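AxyAgu115A (Amphibacillus xylanus NBRC 15112, PDB 6NPS) is a family GH115 alpha-glucuronidase that probably cleaves glucuronic acid side groups from xylans such as arabinoglucuronoxylan. Local coordinates at residues H200-L205 and E233-Y238; R33-K38 and G122-L127. The protein carries 3 engineered substitutions. All blocks are in the same frame, centred on the assembly; numbering follows the deposited sequence.

Contact 1: residues H200-L205 and E233-Y238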
loop_
_atom_site.group_PDB
_atom_site.type_symbol
_atom_site.label_atom_id
_atom_site.label_comp_id
_atom_site.label_asym_id
_atom_site.label_seq_id
_atom_site.Cartn_x
_atom_site.Cartn_y
_atom_site.Cartn_z
ATOM N N HIS A 200 -18.527 -30.380 -35.813
ATOM C CA HIS A 200 -18.794 -28.930 -35.750
ATOM C C HIS A 200 -17.524 -28.085 -35.913
ATOM O O HIS A 200 -17.553 -26.989 -36.507
ATOM C CB HIS A 200 -19.466 -28.593 -34.426
ATOM C CG HIS A 200 -20.758 -29.318 -34.208
ATOM N ND1 HIS A 200 -21.966 -28.847 -34.684
ATOM C CD2 HIS A 200 -21.033 -30.477 -33.561
ATOM C CE1 HIS A 200 -22.928 -29.686 -34.343
ATOM N NE2 HIS A 200 -22.387 -30.685 -33.663
ATOM N N VAL A 201 -16.417 -28.538 -35.322
ATOM C CA VAL A 201 -15.126 -27.875 -35.499
ATOM C C VAL A 201 -14.716 -27.903 -36.970
ATOM O O VAL A 201 -14.272 -26.894 -37.531
ATOM C CB VAL A 201 -14.058 -28.555 -34.615
ATOM C CG1 VAL A 201 -12.661 -28.022 -34.914
ATOM C CG2 VAL A 201 -14.402 -28.367 -33.172
ATOM N N PHE A 202 -14.812 -29.076 -37.603
ATOM C CA PHE A 202 -14.431 -29.174 -39.006
ATOM C C PHE A 202 -15.297 -28.253 -39.868
ATOM O O PHE A 202 -14.797 -27.623 -40.804
ATOM C CB PHE A 202 -14.539 -30.611 -39.518
ATOM C CG PHE A 202 -13.654 -31.620 -38.778
ATOM C CD1 PHE A 202 -12.459 -31.238 -38.173
ATOM C CD2 PHE A 202 -14.036 -32.946 -38.708
ATOM C CE1 PHE A 202 -11.667 -32.176 -37.501
ATOM C CE2 PHE A 202 -13.251 -33.908 -38.028
ATOM C CZ PHE A 202 -12.058 -33.520 -37.445
ATOM N N GLU A 203 -16.599 -28.185 -39.581
ATOM C CA GLU A 203 -17.489 -27.345 -40.381
ATOM C C GLU A 203 -17.118 -25.876 -40.242
ATOM O O GLU A 203 -17.070 -25.142 -41.237
ATOM C CB GLU A 203 -18.946 -27.575 -39.966
ATOM C CG GLU A 203 -19.949 -26.837 -40.840
ATOM C CD GLU A 203 -21.408 -26.948 -40.373
ATOM O OE1 GLU A 203 -21.754 -27.888 -39.612
ATOM O OE2 GLU A 203 -22.213 -26.090 -40.807
ATOM N N LEU A 204 -16.850 -25.427 -39.011
ATOM C CA LEU A 204 -16.466 -24.043 -38.787
ATOM C C LEU A 204 -15.199 -23.705 -39.556
ATOM O O LEU A 204 -15.122 -22.664 -40.219
ATOM C CB LEU A 204 -16.276 -23.786 -37.297
ATOM C CG LEU A 204 -15.664 -22.432 -36.954
ATOM C CD1 LEU A 204 -16.605 -21.227 -37.299
ATOM C CD2 LEU A 204 -15.283 -22.376 -35.479
ATOM N N LEU A 205 -14.190 -24.572 -39.461
ATOM C CA LEU A 205 -12.924 -24.371 -40.168
ATOM C C LEU A 205 -13.141 -24.212 -41.676
ATOM O O LEU A 205 -12.616 -23.279 -42.306
ATOM C CB LEU A 205 -12.011 -25.575 -39.913
ATOM C CG LEU A 205 -10.679 -25.501 -40.663
ATOM C CD1 LEU A 205 -9.855 -24.365 -40.074
ATOM C CD2 LEU A 205 -9.944 -26.836 -40.502
ATOM N N GLU A 233 -10.510 -40.263 -39.187
ATOM C CA GLU A 233 -11.179 -40.675 -40.417
ATOM C C GLU A 233 -12.088 -39.558 -40.922
ATOM O O GLU A 233 -12.095 -39.265 -42.120
ATOM C CB GLU A 233 -11.958 -41.969 -40.194
ATOM C CG GLU A 233 -11.096 -43.172 -39.881
ATOM C CD GLU A 233 -11.882 -44.354 -39.271
ATOM O OE1 GLU A 233 -11.346 -45.482 -39.250
ATOM O OE2 GLU A 233 -13.027 -44.163 -38.803
ATOM N N LEU A 234 -12.797 -38.875 -40.009
ATOM C CA LEU A 234 -13.718 -37.805 -40.408
ATOM C C LEU A 234 -12.955 -36.613 -40.979
ATOM O O LEU A 234 -13.355 -36.041 -42.004
ATOM C CB LEU A 234 -14.576 -37.375 -39.203
ATOM C CG LEU A 234 -15.720 -36.373 -39.469
ATOM C CD1 LEU A 234 -16.687 -36.962 -40.520
ATOM C CD2 LEU A 234 -16.480 -35.969 -38.212
ATOM N N ALA A 235 -11.857 -36.207 -40.330
ATOM C CA ALA A 235 -11.057 -35.107 -40.874
ATOM C C ALA A 235 -10.618 -35.415 -42.306
ATOM O O ALA A 235 -10.738 -34.580 -43.215
ATOM C CB ALA A 235 -9.829 -34.837 -39.987
ATOM N N ASP A 236 -10.087 -36.609 -42.504
ATOM C CA ASP A 236 -9.584 -37.024 -43.805
ATOM C C ASP A 236 -10.698 -37.059 -44.848
ATOM O O ASP A 236 -10.476 -36.698 -46.001
ATOM C CB ASP A 236 -8.938 -38.389 -43.664
ATOM C CG ASP A 236 -8.486 -38.952 -44.987
ATOM O OD1 ASP A 236 -7.416 -38.511 -45.483
ATOM O OD2 ASP A 236 -9.200 -39.831 -45.518
ATOM N N GLU A 237 -11.901 -37.488 -44.458
ATOM C CA GLU A 237 -13.052 -37.446 -45.362
ATOM C C GLU A 237 -13.360 -36.011 -45.822
ATOM O O GLU A 237 -13.596 -35.753 -47.010
ATOM C CB GLU A 237 -14.256 -38.063 -44.661
ATOM C CG GLU A 237 -15.439 -38.280 -45.551
ATOM C CD GLU A 237 -16.566 -39.030 -44.868
ATOM O OE1 GLU A 237 -16.637 -39.021 -43.614
ATOM O OE2 GLU A 237 -17.384 -39.632 -45.598
ATOM N N TYR A 238 -13.371 -35.064 -44.893
ATOM C CA TYR A 238 -13.636 -33.688 -45.251
ATOM C C TYR A 238 -12.445 -32.996 -45.904
ATOM O O TYR A 238 -12.613 -31.890 -46.429
ATOM C CB TYR A 238 -14.017 -32.895 -44.010
ATOM C CG TYR A 238 -15.440 -33.053 -43.504
ATOM C CD1 TYR A 238 -16.543 -32.846 -44.348
ATOM C CD2 TYR A 238 -15.681 -33.360 -42.177
ATOM C CE1 TYR A 238 -17.836 -32.962 -43.867
ATOM C CE2 TYR A 238 -16.956 -33.481 -41.693
ATOM C CZ TYR A 238 -18.038 -33.283 -42.529
ATOM O OH TYR A 238 -19.309 -33.411 -42.020
#
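Phe202 swings its CG opposite its own carbonyl carbon (chi1 -60°), which carries the ring out from helix 195-207 to Leu234, Ala235 and Tyr238. Tyr238 has a similar first torsion. Leu234 differs: its CG stands opposite the backbone N (chi1 -173°), and this sets its branch point beside the Phe202 ring.

Three residues surround the Phe202 ring. The CA of Ala235 lies over one face. On the same residue, the backbone N is 3.5 Å from Phe202 CE2, and the methyl CB is 3.6 Å from Phe202 CZ. The ring end thus rests on the backbone of helix 230-238, where the short Ala235 side chain lets it come close. Leu234 approaches in the plane of the ring, its CG 3.8 Å from Phe202 CE2. Tyr238 closes the base of the side chain. Its CD2 is 3.9 Å from Phe202 CD2 and also nears Phe202 CB. Phe202 CD2 comes to the edge of the Tyr238 ring, near its plane, and the two side chains run roughly at right angles.

The contact is apolar; the polar end of Tyr238 is held elsewhere, its OH hydrogen-bonded to Asp199. Cutting Phe202 back to an alanine is likely to open a gap between the two helices and leave Leu234, Ala235 and the Tyr238 ring edge without their shared partner.

The axes of the two helix segments run in similar directions and come within 10.8 Å, with a crossing angle of -25°. They belong to successive helical connections of the (beta/alpha)8 barrel: helix 195-207 lies between strands 170-174 and 212-214, and helix 230-238 between strands 212-214 and 241-242. Inward, Phe202 also touches Leu213 of strand 212-214, while Tyr238 packs against helix 30-47.

Contact 2: residues R33-K38 and G122-L127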
loop_
_atom_site.group_PDB
_atom_site.type_symbol
_atom_site.label_atom_id
_atom_site.label_comp_id
_atom_site.label_asym_id
_atom_site.label_seq_id
_atom_site.Cartn_x
_atom_site.Cartn_y
_atom_site.Cartn_z
ATOM N N ARG A 33 -20.102 -34.824 -50.703
ATOM C CA ARG A 33 -21.522 -35.111 -50.520
ATOM C C ARG A 33 -22.005 -34.679 -49.136
ATOM O O ARG A 33 -23.088 -34.093 -49.011
ATOM C CB ARG A 33 -21.780 -36.601 -50.743
ATOM C CG ARG A 33 -23.036 -36.912 -51.554
ATOM C CD ARG A 33 -22.860 -38.173 -52.391
ATOM N NE ARG A 33 -22.235 -39.233 -51.605
ATOM C CZ ARG A 33 -21.305 -40.072 -52.064
ATOM N NH1 ARG A 33 -20.882 -39.978 -53.321
ATOM N NH2 ARG A 33 -20.790 -40.996 -51.259
ATOM N N LYS A 34 -21.198 -34.922 -48.083
ATOM C CA LYS A 34 -21.578 -34.480 -46.733
ATOM C C LYS A 34 -21.674 -32.957 -46.626
ATOM O O LYS A 34 -22.526 -32.434 -45.888
ATOM C CB LYS A 34 -20.583 -35.001 -45.694
ATOM C CG LYS A 34 -20.531 -36.508 -45.612
ATOM C CD LYS A 34 -19.451 -36.955 -44.645
ATOM C CE LYS A 34 -20.007 -37.108 -43.236
ATOM N NZ LYS A 34 -19.774 -38.496 -42.727
ATOM N N ILE A 35 -20.761 -32.223 -47.271
ATOM C CA ILE A 35 -20.860 -30.760 -47.258
ATOM C C ILE A 35 -22.107 -30.317 -48.037
ATOM O O ILE A 35 -22.834 -29.411 -47.621
ATOM C CB ILE A 35 -19.565 -30.152 -47.833
ATOM C CG1 ILE A 35 -18.355 -30.476 -46.934
ATOM C CG2 ILE A 35 -19.715 -28.655 -48.093
ATOM C CD1 ILE A 35 -18.434 -29.823 -45.580
ATOM N N ALA A 36 -22.386 -30.979 -49.176
ATOM C CA ALA A 36 -23.589 -30.681 -49.959
ATOM C C ALA A 36 -24.860 -30.838 -49.120
ATOM O O ALA A 36 -25.777 -30.002 -49.208
ATOM C CB ALA A 36 -23.640 -31.583 -51.195
ATOM N N ASN A 37 -24.917 -31.876 -48.265
ATOM C CA ASN A 37 -26.045 -32.005 -47.331
ATOM C C ASN A 37 -26.114 -30.864 -46.319
ATOM O O ASN A 37 -27.213 -30.460 -45.916
ATOM C CB ASN A 37 -25.971 -33.335 -46.597
ATOM C CG ASN A 37 -26.331 -34.487 -47.488
ATOM O OD1 ASN A 37 -27.124 -34.336 -48.431
ATOM N ND2 ASN A 37 -25.731 -35.649 -47.229
ATOM N N LYS A 38 -24.968 -30.346 -45.867
ATOM C CA LYS A 38 -25.000 -29.181 -44.994
ATOM C C LYS A 38 -25.556 -27.970 -45.725
ATOM O O LYS A 38 -26.322 -27.189 -45.153
ATOM C CB LYS A 38 -23.600 -28.892 -44.473
ATOM C CG LYS A 38 -23.063 -30.032 -43.586
ATOM C CD LYS A 38 -21.847 -29.574 -42.801
ATOM C CE LYS A 38 -21.246 -30.698 -41.947
ATOM N NZ LYS A 38 -22.178 -31.211 -40.900
ATOM N N GLY A 122 -11.580 -27.338 -52.924
ATOM C CA GLY A 122 -12.154 -26.382 -53.860
ATOM C C GLY A 122 -13.649 -26.582 -54.043
ATOM O O GLY A 122 -14.408 -25.612 -54.114
ATOM N N THR A 123 -14.092 -27.839 -54.170
ATOM C CA THR A 123 -15.530 -28.078 -54.280
ATOM C C THR A 123 -16.237 -27.644 -53.016
ATOM O O THR A 123 -17.300 -27.007 -53.066
ATOM C CB THR A 123 -15.809 -29.559 -54.556
ATOM O OG1 THR A 123 -14.955 -30.021 -55.614
ATOM C CG2 THR A 123 -17.267 -29.794 -54.976
ATOM N N ILE A 124 -15.636 -27.941 -51.861
ATOM C CA ILE A 124 -16.266 -27.599 -50.591
ATOM C C ILE A 124 -16.407 -26.101 -50.447
ATOM O O ILE A 124 -17.453 -25.609 -49.990
ATOM C CB ILE A 124 -15.462 -28.209 -49.428
ATOM C CG1 ILE A 124 -15.677 -29.727 -49.460
ATOM C CG2 ILE A 124 -15.857 -27.541 -48.112
ATOM C CD1 ILE A 124 -14.802 -30.545 -48.440
ATOM N N TYR A 125 -15.358 -25.346 -50.820
ATOM C CA TYR A 125 -15.440 -23.883 -50.766
ATOM C C TYR A 125 -16.494 -23.340 -51.728
ATOM O O TYR A 125 -17.146 -22.335 -51.431
ATOM C CB TYR A 125 -14.072 -23.264 -51.087
ATOM C CG TYR A 125 -12.997 -23.660 -50.088
ATOM C CD1 TYR A 125 -13.325 -24.009 -48.773
ATOM C CD2 TYR A 125 -11.664 -23.644 -50.449
ATOM C CE1 TYR A 125 -12.320 -24.382 -47.848
ATOM C CE2 TYR A 125 -10.655 -24.014 -49.534
ATOM C CZ TYR A 125 -10.985 -24.385 -48.255
ATOM O OH TYR A 125 -9.957 -24.743 -47.404
ATOM N N GLY A 126 -16.683 -24.000 -52.869
ATOM C CA GLY A 126 -17.677 -23.533 -53.829
ATOM C C GLY A 126 -19.098 -23.798 -53.358
ATOM O O GLY A 126 -19.995 -22.964 -53.549
ATOM N N LEU A 127 -19.321 -24.965 -52.742
ATOM C CA LEU A 127 -20.595 -25.242 -52.079
ATOM C C LEU A 127 -20.910 -24.194 -51.018
ATOM O O LEU A 127 -22.002 -23.613 -51.004
ATOM C CB LEU A 127 -20.564 -26.638 -51.478
ATOM C CG LEU A 127 -20.739 -27.700 -52.567
ATOM C CD1 LEU A 127 -20.379 -29.074 -52.025
ATOM C CD2 LEU A 127 -22.164 -27.723 -53.170
#
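Between Ile35 and Ala36 on one helix and Ile124 and Leu127 on the other, no flat group of either segment takes part; Tyr67 and Tyr238, flat side chains that touch this group, come from outside. The side-chain contacts are all aliphatic.

Ile35 points at the other helix and reaches it with two branches. Its CG1 lies 3.8 Å from Ile124 CG1, and the two isoleucine side chains cross at about a right angle. The methyl CG2 of Ile35 stands opposite its own backbone N. From there it faces both partners, at 4.0 Å from Ile124 CG2 and 4.0 Å from Leu127 CD1. Ile35 is thus set against both residues, which sit nearly one turn apart on helix 120-133.

The two helices belong to the N-terminal alpha/beta region, where they run side by side with a mixed four-stranded sheet. Helix 30-47 comes before strand 64-69 of that sheet, and helix 120-133 follows strand 109-117. The segments are almost parallel, at 7° with axes 9.7 Å apart.

Leu127 also extends to Ala36. Its CD1 is 4.2 Å from Ala36 CB and 4.0 Å from Ala36 N, so this methyl lies against backbone as well as side chain. The small Ala36 leaves room for that approach. Both touch Tyr67 of strand 64-69, and Leu127 further meets Val32 and Val39 of helix 30-47.

In the fold
Contact 2 lies in the N-terminal alpha/beta region and joins residues that all come earlier in the chain than those of contact 1. Their centres are about 12 Å apart, and the two touch. Ile124 CD1 packs 3.3 Å from Tyr238 O. Two lysines of helix 30-47 reach barrel glutamates in long, weak ion pairs: Lys34 NZ to Glu237 OE1 at 3.3 Å, and Lys38 NZ to Glu203 OE1 at 3.6 Å. Asp199 links the contacts more firmly, since it takes both Lys38 and the Tyr238 hydroxyl. Contact 1 belongs to the outer helices of the barrel, whereas in this fold the active site typically opens at the C-terminal ends of the strands.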